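Local coordinates for protein subtilase cytotoxin, subunit B (Escherichia coli, PDB 3DWA) that forms the B pentamer of an AB5 toxin, which probably binds cell-surface glycans and so delivers the toxin to host cells, at residues D8-G13 with P73-Y78. Sequence-based numbering, arbitrary orientation.
Sequences DGMFSG and PVRIYY
The ring of Tyr-78 lies against Gly-9, whose N sits over the centre of one face, while the backbone carbon C of Met-10 lies in plane at its edge. CG of Tyr-78 stands between its own N and carbonyl carbon (chi1 72°). Beside it the Phe-11 ring is nearly parallel (planes at 8°) but slid aside, with centroids 5.1 Å apart; the rings barely overlap, and their closest approach is CE2 of Phe-11 to CE2 of Tyr-78, 3.2 Å. A water on one face of Phe-11, offset toward the rim, donates to Met-10 O and also hydrogen-bonds Tyr-78 OH.

On the opposite face of the sheet, which carries Met-10 and Tyr-77, the selenium of the selenomethionine Met-10 lies over one face of the Arg-75 guanidinium, offset toward its rim and 3.7 Å from NE, and makes an oblique Met-aromatic contact with Tyr-77. NE (3.0 Å) and NH2 (3.2 Å) of Arg-75 both donate hydrogen bonds to Ser-12 OG, and Tyr-77 OH, in plane at the guanidinium edge, is hydrogen-bonded to Pro-112 O. Between the two faces, Phe-11 and Ile-76 exchange paired backbone hydrogen bonds, as do Gly-9 and Tyr-78; Gly-9 N is the nitrogen of the cis peptide Asp-8–Gly-9. After the corner at Gly-13, strand 14-24 takes over the antiparallel pairing with 73-79, which also neighbours 96-102, consistent with the OB-fold barrel of AB5 toxin B subunits.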
# COMPACT_ATOMS: atom_id res chain seq x y z
N ASP C 8 2.47 31.84 2.20
CA ASP C 8 2.14 31.34 0.87
C ASP C 8 2.38 29.80 0.85
O ASP C 8 3.47 29.35 1.27
CB ASP C 8 3.04 31.97 -0.21
CG ASP C 8 2.73 33.46 -0.49
OD1 ASP C 8 1.59 33.94 -0.21
OD2 ASP C 8 3.66 34.13 -1.01
N GLY C 9 1.44 28.99 0.37
CA GLY C 9 0.14 29.37 -0.17
C GLY C 9 -0.73 28.12 -0.24
O GLY C 9 -0.31 27.02 0.16
N MSE C 10 -1.91 28.25 -0.80
CA MSE C 10 -2.76 27.09 -1.04
C MSE C 10 -3.59 27.38 -2.27
O MSE C 10 -3.75 28.53 -2.63
CB MSE C 10 -3.66 26.86 0.16
CG MSE C 10 -4.47 28.07 0.49
SE MSE C 10 -5.58 27.67 1.98
CE MSE C 10 -6.75 29.22 2.03
N PHE C 11 -4.10 26.33 -2.92
CA PHE C 11 -5.06 26.50 -4.01
C PHE C 11 -6.18 25.56 -3.71
O PHE C 11 -5.93 24.36 -3.49
CB PHE C 11 -4.42 26.19 -5.37
CG PHE C 11 -3.46 27.24 -5.85
CD1 PHE C 11 -3.93 28.46 -6.30
CD2 PHE C 11 -2.11 27.04 -5.78
CE1 PHE C 11 -3.05 29.46 -6.72
CE2 PHE C 11 -1.22 28.03 -6.20
CZ PHE C 11 -1.71 29.25 -6.67
N SER C 12 -7.41 26.09 -3.67
CA SER C 12 -8.57 25.28 -3.33
C SER C 12 -9.32 24.88 -4.57
O SER C 12 -9.19 25.57 -5.62
CB SER C 12 -9.51 26.02 -2.39
OG SER C 12 -8.79 26.45 -1.27
N GLY C 13 -10.09 23.78 -4.45
CA GLY C 13 -10.90 23.21 -5.55
C GLY C 13 -10.12 22.81 -6.81
O GLY C 13 -10.58 23.02 -7.96
N PRO C 73 -12.20 17.36 -6.31
CA PRO C 73 -11.58 18.66 -6.13
C PRO C 73 -10.96 18.73 -4.71
O PRO C 73 -11.63 18.36 -3.76
CB PRO C 73 -12.77 19.63 -6.26
CG PRO C 73 -13.96 18.82 -5.71
CD PRO C 73 -13.67 17.41 -6.20
N VAL C 74 -9.71 19.16 -4.61
CA VAL C 74 -8.91 19.11 -3.38
C VAL C 74 -8.16 20.46 -3.20
O VAL C 74 -8.09 21.27 -4.13
CB VAL C 74 -7.92 17.89 -3.34
CG1 VAL C 74 -8.73 16.57 -3.48
CG2 VAL C 74 -6.86 17.99 -4.47
N ARG C 75 -7.67 20.70 -1.99
CA ARG C 75 -6.82 21.84 -1.71
C ARG C 75 -5.41 21.32 -1.73
O ARG C 75 -5.14 20.31 -1.09
CB ARG C 75 -7.11 22.38 -0.31
CG ARG C 75 -6.15 23.48 0.17
CD ARG C 75 -6.69 24.15 1.39
NE ARG C 75 -7.89 24.96 1.13
CZ ARG C 75 -8.64 25.51 2.10
NH1 ARG C 75 -8.33 25.33 3.39
NH2 ARG C 75 -9.72 26.23 1.80
N ILE C 76 -4.55 22.02 -2.47
CA ILE C 76 -3.12 21.79 -2.49
C ILE C 76 -2.47 22.86 -1.64
O ILE C 76 -2.70 24.05 -1.87
CB ILE C 76 -2.54 21.81 -3.96
CG1 ILE C 76 -2.67 20.42 -4.62
CG2 ILE C 76 -1.05 22.04 -3.98
CD1 ILE C 76 -4.04 19.96 -4.85
N TYR C 77 -1.69 22.43 -0.64
CA TYR C 77 -0.86 23.32 0.18
C TYR C 77 0.57 23.24 -0.26
O TYR C 77 1.12 22.14 -0.38
CB TYR C 77 -0.88 22.86 1.62
CG TYR C 77 -2.18 22.93 2.33
CD1 TYR C 77 -2.52 24.05 3.09
CD2 TYR C 77 -3.07 21.86 2.29
CE1 TYR C 77 -3.74 24.09 3.79
CE2 TYR C 77 -4.27 21.89 2.98
CZ TYR C 77 -4.59 23.01 3.74
OH TYR C 77 -5.79 23.01 4.39
N TYR C 78 1.19 24.40 -0.50
CA TYR C 78 2.51 24.43 -1.11
C TYR C 78 3.40 25.50 -0.46
O TYR C 78 2.93 26.44 0.16
CB TYR C 78 2.39 24.63 -2.64
CG TYR C 78 1.95 26.05 -3.02
CD1 TYR C 78 2.90 27.02 -3.33
CD2 TYR C 78 0.61 26.42 -3.02
CE1 TYR C 78 2.52 28.33 -3.65
CE2 TYR C 78 0.21 27.73 -3.34
CZ TYR C 78 1.18 28.67 -3.64
OH TYR C 78 0.82 29.96 -3.96
O HOH W 1 -1.90 30.92 -2.94